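Local coordinates for protein tonb-dependent siderophore receptor (PDB 5FP1) that probably carries out the first step of iron uptake by binding iron-chelating siderophores at the outer membrane for transport into the cell, at residues E268-T273 with Y292-N297; Q107-F112 with I137-K142; G202-I207 with S220-Q225; A181-Q186 with Y198-I203. All coordinates share one frame; numbering follows the deposited sequence. Where two conformers were deposited one is given.

Contact 1 of 4, residues E268-T273 with Y292-N297; sequences ENHIGT and YAKSKN. With C8E ((hydroxyethyloxy)tri(ethyloxy)octane), chain J.
Asn269 and Ser295 face each other across strands 264-279 and 284-304, a beta hairpin in the wall of the TonB-dependent receptor barrel. The backbone joins the two strands at Glu268 with Lys296, His270 with Lys294 and Gly272 with Tyr292. Each is a hydrogen-bonded antiparallel pair with two N-H...O bonds. The bond from His270 N to Lys294 O, 2.9 Å, is nearly straight at 172°. Asn269 with Ser295 and Ile271 with Ala293 are the non-hydrogen-bonded pairs.

Among polar side chains, Ser295 OG lies anti to its backbone N (chi1 -175°). From there it donates to Asn269 OD1 at 2.6 Å, 26° off the amide carbonyl plane. One water links Asn269 ND2 to Lys296 O. A second links Asn269 OD1 to Lys294 O. This face meets the plug: both side chains touch Gln107, and Ser295 OG also bonds Thr105.

On the other face, His270 NE2 donates in its ring plane to the anti lone pair of Glu268 OE2 at 2.7 Å. Lys294 NZ forms salt bridges with Glu328 and Asp326. A detergent molecule lies against Tyr292 and Lys294. Its C11 is 3.4 Å from Tyr292 CB, and C6 is 3.6 Å from CD2 at the edge of the Tyr292 ring.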
# COMPACT_ATOMS: atom_id res chain seq x y z
N GLU A 268 -6.64 8.81 -12.62
CA GLU A 268 -8.00 8.43 -12.96
C GLU A 268 -8.12 6.92 -12.99
O GLU A 268 -7.40 6.25 -13.71
CB GLU A 268 -8.40 9.01 -14.32
CG GLU A 268 -9.85 8.73 -14.67
CD GLU A 268 -10.26 9.29 -16.03
OE1 GLU A 268 -9.59 10.20 -16.56
OE2 GLU A 268 -11.28 8.83 -16.58
N ASN A 269 -9.03 6.40 -12.17
CA ASN A 269 -9.20 4.98 -12.01
C ASN A 269 -10.66 4.57 -12.15
O ASN A 269 -11.52 5.18 -11.53
CB ASN A 269 -8.64 4.53 -10.68
CG ASN A 269 -7.12 4.46 -10.70
OD1 ASN A 269 -6.53 3.48 -11.15
ND2 ASN A 269 -6.50 5.55 -10.31
N HIS A 270 -10.87 3.51 -12.93
CA HIS A 270 -12.19 2.91 -13.12
C HIS A 270 -12.03 1.44 -12.87
O HIS A 270 -11.08 0.81 -13.37
CB HIS A 270 -12.65 3.06 -14.57
CG HIS A 270 -12.77 4.47 -15.05
ND1 HIS A 270 -13.99 5.10 -15.18
CD2 HIS A 270 -11.84 5.35 -15.47
CE1 HIS A 270 -13.80 6.32 -15.64
NE2 HIS A 270 -12.50 6.51 -15.82
N ILE A 271 -12.97 0.85 -12.11
CA ILE A 271 -13.00 -0.61 -11.96
C ILE A 271 -14.46 -1.09 -12.13
O ILE A 271 -15.36 -0.58 -11.47
CB ILE A 271 -12.52 -1.08 -10.56
CG1 ILE A 271 -11.14 -0.51 -10.21
CG2 ILE A 271 -12.50 -2.62 -10.48
CD1 ILE A 271 -10.68 -0.81 -8.79
N GLY A 272 -14.65 -2.09 -12.99
CA GLY A 272 -15.96 -2.71 -13.20
C GLY A 272 -15.85 -4.19 -12.87
O GLY A 272 -14.93 -4.88 -13.33
N THR A 273 -16.77 -4.69 -12.04
CA THR A 273 -16.72 -6.08 -11.57
C THR A 273 -18.07 -6.77 -11.74
O THR A 273 -19.11 -6.19 -11.42
CB THR A 273 -16.33 -6.12 -10.09
OG1 THR A 273 -15.10 -5.41 -9.90
CG2 THR A 273 -16.14 -7.52 -9.62
N TYR A 292 -12.58 -5.61 -14.62
CA TYR A 292 -12.02 -4.83 -15.70
C TYR A 292 -11.52 -3.54 -15.04
O TYR A 292 -12.27 -2.87 -14.33
CB TYR A 292 -13.13 -4.49 -16.72
CG TYR A 292 -13.83 -5.71 -17.35
CD1 TYR A 292 -14.87 -6.38 -16.68
CD2 TYR A 292 -13.45 -6.18 -18.61
CE1 TYR A 292 -15.50 -7.48 -17.25
CE2 TYR A 292 -14.07 -7.28 -19.18
CZ TYR A 292 -15.09 -7.91 -18.49
OH TYR A 292 -15.70 -8.99 -19.06
N ALA A 293 -10.25 -3.19 -15.23
CA ALA A 293 -9.72 -1.99 -14.58
C ALA A 293 -9.03 -1.10 -15.58
O ALA A 293 -8.32 -1.57 -16.46
CB ALA A 293 -8.76 -2.35 -13.46
N LYS A 294 -9.23 0.20 -15.44
CA LYS A 294 -8.53 1.17 -16.26
C LYS A 294 -7.86 2.14 -15.29
O LYS A 294 -8.50 2.61 -14.34
CB LYS A 294 -9.50 1.91 -17.18
CG LYS A 294 -8.86 3.09 -17.91
CD LYS A 294 -9.06 3.02 -19.40
CE LYS A 294 -8.33 4.12 -20.13
NZ LYS A 294 -7.62 3.52 -21.29
N SER A 295 -6.58 2.40 -15.49
CA SER A 295 -5.84 3.22 -14.53
C SER A 295 -4.89 4.15 -15.28
O SER A 295 -4.04 3.70 -16.06
CB SER A 295 -5.04 2.31 -13.57
OG SER A 295 -4.40 3.08 -12.56
N LYS A 296 -5.06 5.45 -15.04
CA LYS A 296 -4.22 6.48 -15.65
C LYS A 296 -3.49 7.29 -14.59
O LYS A 296 -4.02 7.54 -13.52
CB LYS A 296 -5.07 7.42 -16.52
CG LYS A 296 -5.83 6.65 -17.59
CD LYS A 296 -6.72 7.54 -18.46
CE LYS A 296 -5.89 8.46 -19.31
NZ LYS A 296 -6.61 8.82 -20.57
N ASN A 297 -2.27 7.70 -14.92
CA ASN A 297 -1.46 8.50 -14.04
C ASN A 297 -0.67 9.45 -14.92
O ASN A 297 -0.07 9.04 -15.92
CB ASN A 297 -0.53 7.56 -13.23
CG ASN A 297 0.12 8.22 -12.02
OD1 ASN A 297 -0.26 9.31 -11.54
ND2 ASN A 297 1.13 7.51 -11.48
C1 C8E J . -5.70 -5.91 -22.46
C2 C8E J . -6.49 -6.18 -21.20
C3 C8E J . -7.82 -5.43 -21.21
C4 C8E J . -8.94 -6.28 -21.82
C5 C8E J . -10.26 -5.52 -21.92
C6 C8E J . -10.69 -4.99 -20.56
C7 C8E J . -10.11 -3.60 -20.28
C8 C8E J . -10.93 -2.87 -19.22
O9 C8E J . -11.15 -1.54 -19.67
C10 C8E J . -11.67 -0.66 -18.66
C11 C8E J . -12.78 -1.30 -17.83
O12 C8E J . -13.47 -0.31 -17.04
O HOH W 1 -3.59 6.24 -10.85
O HOH W 2 -8.10 1.13 -11.44

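Contact 2 of 4, residues Q107-F112 with I137-K142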
# COMPACT_ATOMS: atom_id res chain seq x y z
N GLN A 107 -1.20 4.26 -7.76
CA GLN A 107 -2.36 5.06 -7.35
C GLN A 107 -2.15 5.54 -5.92
O GLN A 107 -1.42 4.90 -5.14
CB GLN A 107 -3.63 4.20 -7.34
CG GLN A 107 -3.94 3.47 -8.62
CD GLN A 107 -4.96 2.35 -8.44
OE1 GLN A 107 -4.81 1.22 -8.97
NE2 GLN A 107 -6.03 2.67 -7.77
N ASN A 108 -2.80 6.64 -5.58
CA ASN A 108 -2.97 7.06 -4.18
C ASN A 108 -4.39 6.65 -3.77
O ASN A 108 -5.36 7.35 -4.09
CB ASN A 108 -2.77 8.57 -4.07
CG ASN A 108 -1.41 9.02 -4.59
OD1 ASN A 108 -0.41 8.39 -4.34
ND2 ASN A 108 -1.38 10.13 -5.29
N ARG A 109 -4.53 5.48 -3.17
CA ARG A 109 -5.86 4.89 -3.00
C ARG A 109 -6.65 5.61 -1.90
O ARG A 109 -6.08 6.00 -0.87
CB ARG A 109 -5.74 3.41 -2.69
CG ARG A 109 -5.19 2.62 -3.87
CD ARG A 109 -4.67 1.25 -3.48
NE ARG A 109 -4.11 0.53 -4.62
CZ ARG A 109 -2.94 0.78 -5.19
NH1 ARG A 109 -2.15 1.73 -4.70
NH2 ARG A 109 -2.57 0.07 -6.25
N GLU A 110 -7.95 5.78 -2.16
CA GLU A 110 -8.89 6.41 -1.24
C GLU A 110 -9.58 5.42 -0.33
O GLU A 110 -9.67 4.21 -0.63
CB GLU A 110 -10.01 7.14 -2.01
CG GLU A 110 -9.97 8.66 -1.89
CD GLU A 110 -10.71 9.21 -0.68
OE1 GLU A 110 -11.49 8.47 -0.06
OE2 GLU A 110 -10.52 10.42 -0.33
N MET A 111 -10.13 5.93 0.76
CA MET A 111 -10.87 5.08 1.70
C MET A 111 -12.40 5.17 1.57
O MET A 111 -13.09 4.44 2.27
CB MET A 111 -10.47 5.43 3.13
CG MET A 111 -9.01 5.14 3.47
SD MET A 111 -8.58 3.40 3.32
CE MET A 111 -9.46 2.78 4.75
N PHE A 112 -12.93 6.03 0.69
CA PHE A 112 -14.38 6.30 0.74
C PHE A 112 -15.25 5.09 0.45
O PHE A 112 -16.33 4.97 1.01
CB PHE A 112 -14.82 7.48 -0.15
CG PHE A 112 -15.07 7.12 -1.59
CD1 PHE A 112 -14.03 7.06 -2.50
CD2 PHE A 112 -16.37 6.92 -2.05
CE1 PHE A 112 -14.25 6.77 -3.83
CE2 PHE A 112 -16.60 6.65 -3.39
CZ PHE A 112 -15.54 6.57 -4.28
N ILE A 137 -1.60 -6.41 0.79
CA ILE A 137 -2.69 -5.60 1.28
C ILE A 137 -3.90 -5.84 0.40
O ILE A 137 -3.80 -5.84 -0.83
CB ILE A 137 -2.29 -4.13 1.22
CG1 ILE A 137 -1.18 -3.90 2.25
CG2 ILE A 137 -3.50 -3.24 1.48
CD1 ILE A 137 -0.43 -2.61 2.07
N ASN A 138 -5.05 -6.01 1.04
CA ASN A 138 -6.29 -6.30 0.33
C ASN A 138 -7.36 -5.37 0.86
O ASN A 138 -7.69 -5.39 2.06
CB ASN A 138 -6.68 -7.77 0.56
CG ASN A 138 -7.91 -8.18 -0.24
OD1 ASN A 138 -8.33 -7.50 -1.20
ND2 ASN A 138 -8.52 -9.30 0.16
N MET A 139 -7.83 -4.46 0.02
CA MET A 139 -8.85 -3.51 0.42
C MET A 139 -10.23 -4.10 0.10
O MET A 139 -10.49 -4.53 -1.02
CB MET A 139 -8.61 -2.15 -0.26
CG MET A 139 -7.31 -1.46 0.24
SD MET A 139 -7.02 -0.03 -0.78
CE MET A 139 -8.08 1.11 0.06
N ILE A 140 -11.10 -4.15 1.10
CA ILE A 140 -12.41 -4.80 1.00
C ILE A 140 -13.43 -3.69 0.75
O ILE A 140 -13.50 -2.75 1.51
CB ILE A 140 -12.80 -5.50 2.32
CG1 ILE A 140 -11.70 -6.46 2.77
CG2 ILE A 140 -14.14 -6.21 2.21
CD1 ILE A 140 -11.33 -7.51 1.76
N SER A 141 -14.20 -3.80 -0.32
CA SER A 141 -15.07 -2.71 -0.77
C SER A 141 -16.44 -2.83 -0.11
O SER A 141 -16.92 -3.93 0.17
CB SER A 141 -15.28 -2.78 -2.28
OG SER A 141 -14.06 -2.74 -2.96
N LYS A 142 -17.05 -1.68 0.10
CA LYS A 142 -18.46 -1.60 0.45
C LYS A 142 -19.27 -2.00 -0.77
O LYS A 142 -19.11 -1.41 -1.82
CB LYS A 142 -18.81 -0.17 0.81
CG LYS A 142 -18.19 0.30 2.11
CD LYS A 142 -18.29 1.81 2.25
CE LYS A 142 -17.89 2.22 3.65
NZ LYS A 142 -17.45 3.63 3.70
O HOH W 3 -14.23 4.14 4.58
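Met111 and Met139 have their CA atoms 8.9 Å from each other, and the touching parts, 109-112 and 139-142, run in roughly the same direction, 23° apart. Side chains therefore bridge the gap. Residues 107-112 form a loop of the plug domain. Residues 137-141 end a strand of the mixed plug sheet, where strands 114-121 and 96-98 are its neighbours.

Met139 is the centre of the apolar part. Its SD packs against Arg109 CD at 3.8 Å. Its chain turns at chi3 (84°), and CE comes to 3.6 Å from Glu110 O and 4.0 Å from Met111 SD. The two methionine side chains cross at about a right angle. The guanidinium of Arg109 is held elsewhere, by Asp83 and the carbonyl of Asn103.

The polar part lies at the other end. Lys142 has an extended side chain, and NZ donates to Phe112 O at 3.2 Å from above the carbonyl plane, 43° out of it. On the loop itself, Glu110 OE1 accepts Phe112 N at 2.9 Å. Glu110 OE2 forms salt bridges with Arg200 and Arg163 of the barrel.

The link between the two segments thus combines thioether packing with one charge-assisted bond to a main-chain carbonyl. The two arginines would be expected to keep Glu110 ionised, and its carboxylate ties the loop to the barrel wall.

Contact 3 of 4, residues G202-I207 with S220-Q225; sequences GIAPSI and SYYYLQ
Pro205 and Tyr221 lie side by side and point the same way. Pro205 CD is 3.8 Å from Tyr221 CD2, and Pro205 CG meets the edge of the Tyr221 ring in its plane. Next to them, Ile203 CG2 reaches Tyr223 CB at 3.9 Å and also approaches CD2 of that ring. Ile203 CG1 is anti to the backbone N (chi1 -171°), and CG2 lies between the backbone N and the carbonyl carbon. On the other face, Ser206 CB meets Ser220 CB at 3.5 Å, and Ala204 CB lies 4.0 Å from Tyr222 CD1.

The backbone of an antiparallel hairpin, strands 197-209 and 215-226 of the beta barrel, sets these pairs. Ile203 and Tyr223 share two bonds, Ile203 N to Tyr223 O at 2.9 Å and Tyr223 N to Ile203 O at 2.8 Å. Further along, Tyr221 N donates to Pro205 O at 3.0 Å. Pro205 has no N-H to return a bond, and its N stays 3.4 Å from Tyr221 O.

Farther out, Tyr221 OH is hydrogen-bonded to His270 ND1 on the next strand. The Tyr223 ring also meets His270. Towards the plug, the Tyr222 ring meets Phe112. Ser206 OG bonds the backbone N of Ala144, in the loop before strand 149-157.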
# COMPACT_ATOMS: atom_id res chain seq x y z
N GLY A 202 -15.15 10.96 -6.47
CA GLY A 202 -15.38 9.57 -6.77
C GLY A 202 -16.83 9.14 -6.65
O GLY A 202 -17.65 9.80 -6.00
N ILE A 203 -17.12 8.01 -7.27
CA ILE A 203 -18.41 7.40 -7.14
C ILE A 203 -18.23 5.89 -7.22
O ILE A 203 -17.34 5.38 -7.93
CB ILE A 203 -19.37 7.93 -8.26
CG1 ILE A 203 -20.81 7.45 -8.01
CG2 ILE A 203 -18.92 7.49 -9.62
CD1 ILE A 203 -21.83 8.19 -8.88
N ALA A 204 -19.05 5.17 -6.45
CA ALA A 204 -18.97 3.71 -6.38
C ALA A 204 -20.38 3.13 -6.26
O ALA A 204 -20.81 2.86 -5.14
CB ALA A 204 -18.17 3.27 -5.17
N PRO A 205 -21.07 2.95 -7.38
CA PRO A 205 -22.37 2.31 -7.41
C PRO A 205 -22.29 0.80 -7.61
O PRO A 205 -21.47 0.30 -8.40
CB PRO A 205 -23.01 2.95 -8.62
CG PRO A 205 -21.88 3.21 -9.55
CD PRO A 205 -20.64 3.38 -8.72
N SER A 206 -23.17 0.07 -6.94
CA SER A 206 -23.30 -1.35 -7.21
C SER A 206 -24.75 -1.85 -7.06
O SER A 206 -25.57 -1.21 -6.42
CB SER A 206 -22.39 -2.13 -6.26
OG SER A 206 -22.70 -1.83 -4.94
N ILE A 207 -25.00 -3.02 -7.62
CA ILE A 207 -26.29 -3.66 -7.43
C ILE A 207 -26.12 -5.14 -7.31
O ILE A 207 -25.27 -5.73 -7.97
CB ILE A 207 -27.26 -3.27 -8.58
CG1 ILE A 207 -28.65 -3.89 -8.37
CG2 ILE A 207 -26.71 -3.66 -9.94
CD1 ILE A 207 -29.67 -3.34 -9.36
N SER A 220 -20.64 -4.13 -9.95
CA SER A 220 -20.16 -2.96 -9.24
C SER A 220 -19.20 -2.14 -10.10
O SER A 220 -18.62 -2.65 -11.07
CB SER A 220 -19.53 -3.37 -7.91
OG SER A 220 -18.34 -4.02 -8.14
N TYR A 221 -19.10 -0.86 -9.77
CA TYR A 221 -18.27 0.06 -10.49
C TYR A 221 -17.65 0.98 -9.47
O TYR A 221 -18.28 1.32 -8.46
CB TYR A 221 -19.12 0.85 -11.48
CG TYR A 221 -18.41 1.98 -12.19
CD1 TYR A 221 -17.36 1.73 -13.09
CD2 TYR A 221 -18.81 3.31 -12.01
CE1 TYR A 221 -16.73 2.77 -13.75
CE2 TYR A 221 -18.17 4.34 -12.67
CZ TYR A 221 -17.12 4.07 -13.53
OH TYR A 221 -16.49 5.10 -14.21
N TYR A 222 -16.41 1.38 -9.74
CA TYR A 222 -15.67 2.28 -8.90
C TYR A 222 -14.98 3.29 -9.79
O TYR A 222 -14.39 2.93 -10.81
CB TYR A 222 -14.62 1.52 -8.07
CG TYR A 222 -13.80 2.41 -7.16
CD1 TYR A 222 -14.31 2.85 -5.96
CD2 TYR A 222 -12.51 2.82 -7.50
CE1 TYR A 222 -13.58 3.68 -5.12
CE2 TYR A 222 -11.78 3.64 -6.67
CZ TYR A 222 -12.31 4.06 -5.47
OH TYR A 222 -11.57 4.87 -4.61
N TYR A 223 -15.04 4.55 -9.39
CA TYR A 223 -14.40 5.64 -10.12
C TYR A 223 -13.83 6.61 -9.12
O TYR A 223 -14.49 7.01 -8.15
CB TYR A 223 -15.43 6.39 -10.98
CG TYR A 223 -14.99 7.79 -11.43
CD1 TYR A 223 -14.16 7.96 -12.53
CD2 TYR A 223 -15.43 8.92 -10.77
CE1 TYR A 223 -13.78 9.22 -12.96
CE2 TYR A 223 -15.07 10.20 -11.19
CZ TYR A 223 -14.25 10.35 -12.28
OH TYR A 223 -13.90 11.63 -12.69
N LEU A 224 -12.59 7.01 -9.38
CA LEU A 224 -11.93 8.06 -8.64
C LEU A 224 -11.03 8.86 -9.56
O LEU A 224 -10.24 8.29 -10.35
CB LEU A 224 -11.07 7.47 -7.51
CG LEU A 224 -10.40 8.51 -6.61
CD1 LEU A 224 -11.39 9.17 -5.68
CD2 LEU A 224 -9.28 7.87 -5.78
N GLN A 225 -11.13 10.18 -9.44
CA GLN A 225 -10.31 11.06 -10.27
C GLN A 225 -9.75 12.17 -9.43
O GLN A 225 -10.46 12.77 -8.60
CB GLN A 225 -11.14 11.62 -11.45
CG GLN A 225 -10.26 12.34 -12.47
CD GLN A 225 -10.92 12.60 -13.82
OE1 GLN A 225 -11.98 12.03 -14.18
NE2 GLN A 225 -10.27 13.44 -14.62

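Contact 4 of 4, residues A181-Q186 with Y198-I203; sequences AVLGHQ and YKRVGI
Arg200 CG lies between its backbone N and carbonyl carbon (chi1 57°), and His185 CG is anti to its backbone N (chi1 176°). The two side chains then run side by side from facing positions on neighbouring strands. The Arg200 chain is extended from CG to NE, and its guanidinium lies flat on the imidazole. The group centres are 4.0 Å apart and the planes differ by 19°. His185 CD2 sits 3.5 Å above the centre of the guanidinium. Arg200 NH2 is 3.4 Å above the imidazole plane, offset toward the ring's rim. NE2 and NH2 are not hydrogen-bonded to each other. NE2 is instead bonded to Asn187 OD1.

The strands, 177-188 and 197-209, form an antiparallel hairpin of the barrel. Paired backbone bonds join Leu183 with Gly202 and His185 with Arg200. His185 N meets Arg200 O at 2.9 Å. On the face opposite the stack, Val182 CG2 packs on Ile203 CG1 at 4.2 Å, and Gln186 CB on Lys199 CG at 4.1 Å.

The stack is buried, and its charge is met from the plug: Arg200 NE makes a salt bridge with Glu110. A guanidinium lying on the ring would probably disfavour protonation of His185. The flat contact leaves the guanidinium edge, with NE, turned to that carboxylate, which Arg163 also binds.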
# COMPACT_ATOMS: atom_id res chain seq x y z
N ALA A 181 -21.92 5.09 -3.24
CA ALA A 181 -21.16 6.03 -2.41
C ALA A 181 -20.59 7.11 -3.32
O ALA A 181 -20.23 6.84 -4.46
CB ALA A 181 -20.06 5.31 -1.65
N VAL A 182 -20.57 8.34 -2.83
CA VAL A 182 -20.09 9.46 -3.63
C VAL A 182 -19.15 10.26 -2.75
O VAL A 182 -19.32 10.30 -1.53
CB VAL A 182 -21.22 10.37 -4.14
CG1 VAL A 182 -20.70 11.33 -5.18
CG2 VAL A 182 -22.34 9.55 -4.76
N LEU A 183 -18.15 10.88 -3.37
CA LEU A 183 -17.09 11.57 -2.66
C LEU A 183 -16.75 12.85 -3.39
O LEU A 183 -16.59 12.86 -4.60
CB LEU A 183 -15.81 10.70 -2.57
CG LEU A 183 -14.54 11.43 -2.09
CD1 LEU A 183 -14.59 11.69 -0.61
CD2 LEU A 183 -13.27 10.65 -2.47
N GLY A 184 -16.60 13.91 -2.59
CA GLY A 184 -15.95 15.14 -3.00
C GLY A 184 -14.97 15.56 -1.94
O GLY A 184 -15.32 15.64 -0.77
N HIS A 185 -13.72 15.82 -2.32
CA HIS A 185 -12.70 16.07 -1.32
C HIS A 185 -11.64 17.04 -1.79
O HIS A 185 -11.21 16.98 -2.93
CB HIS A 185 -11.99 14.77 -0.95
CG HIS A 185 -10.86 14.96 0.01
ND1 HIS A 185 -10.97 14.73 1.35
CD2 HIS A 185 -9.59 15.40 -0.19
CE1 HIS A 185 -9.83 15.03 1.95
NE2 HIS A 185 -8.97 15.43 1.04
N GLN A 186 -11.22 17.93 -0.89
CA GLN A 186 -10.02 18.76 -1.12
C GLN A 186 -9.33 19.03 0.18
O GLN A 186 -9.98 19.14 1.24
CB GLN A 186 -10.36 20.09 -1.80
CG GLN A 186 -11.21 21.02 -0.96
CD GLN A 186 -11.32 22.43 -1.55
OE1 GLN A 186 -11.10 23.42 -0.86
NE2 GLN A 186 -11.66 22.51 -2.81
N TYR A 198 -4.59 18.74 -2.71
CA TYR A 198 -5.28 17.54 -3.18
C TYR A 198 -6.72 17.85 -3.51
O TYR A 198 -7.39 18.55 -2.75
CB TYR A 198 -5.21 16.46 -2.09
CG TYR A 198 -3.79 16.10 -1.82
CD1 TYR A 198 -3.12 15.23 -2.68
CD2 TYR A 198 -3.09 16.68 -0.78
CE1 TYR A 198 -1.78 14.92 -2.50
CE2 TYR A 198 -1.74 16.38 -0.59
CZ TYR A 198 -1.10 15.52 -1.46
OH TYR A 198 0.22 15.21 -1.30
N LYS A 199 -7.19 17.35 -4.65
CA LYS A 199 -8.61 17.48 -5.01
C LYS A 199 -9.05 16.20 -5.67
O LYS A 199 -8.37 15.70 -6.58
CB LYS A 199 -8.85 18.66 -5.97
CG LYS A 199 -8.37 20.01 -5.44
CD LYS A 199 -8.63 21.13 -6.43
CE LYS A 199 -8.23 22.48 -5.83
NZ LYS A 199 -6.82 22.44 -5.32
N ARG A 200 -10.17 15.65 -5.23
CA ARG A 200 -10.65 14.46 -5.87
C ARG A 200 -12.16 14.25 -5.75
O ARG A 200 -12.80 14.75 -4.82
CB ARG A 200 -9.88 13.23 -5.35
CG ARG A 200 -9.91 12.99 -3.89
CD ARG A 200 -8.86 11.96 -3.44
NE ARG A 200 -8.85 11.82 -1.99
CZ ARG A 200 -7.95 12.38 -1.19
NH1 ARG A 200 -7.00 13.17 -1.68
NH2 ARG A 200 -8.04 12.21 0.12
N VAL A 201 -12.69 13.49 -6.69
CA VAL A 201 -14.10 13.12 -6.73
C VAL A 201 -14.20 11.64 -7.08
O VAL A 201 -13.39 11.11 -7.87
CB VAL A 201 -14.83 13.99 -7.78
CG1 VAL A 201 -16.21 13.44 -8.12
CG2 VAL A 201 -14.90 15.43 -7.29
N GLY A 202 -15.15 10.96 -6.47
CA GLY A 202 -15.38 9.57 -6.77
C GLY A 202 -16.83 9.14 -6.65
O GLY A 202 -17.65 9.80 -6.00
N ILE A 203 -17.12 8.01 -7.27
CA ILE A 203 -18.41 7.40 -7.14
C ILE A 203 -18.23 5.89 -7.22
O ILE A 203 -17.34 5.38 -7.93
CB ILE A 203 -19.37 7.93 -8.26
CG1 ILE A 203 -20.81 7.45 -8.01
CG2 ILE A 203 -18.92 7.49 -9.62
CD1 ILE A 203 -21.83 8.19 -8.88

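How the contacts relate
Contacts 4, 3 and 1 follow one another across consecutive strands of the barrel wall. Contacts 3 and 4 share Gly202 and Ile203, and Ala204 N lies 2.9 Å from Ala181 O. Contacts 3 and 1, with centres 10 Å apart, are joined by Tyr221 OH and His270 ND1 at 2.7 Å. Contact 2 belongs to the plug inside the barrel and touches all three. Glu110 OE2 meets Arg200 NE of contact 4 at 2.7 Å. Phe112 CE1 lies 3.4 Å from Tyr222 OH of contact 3, and Gln107 CG is 4.0 Å from Ser295 OG of contact 1. The detergent lies against contact 1, on the face away from the plug.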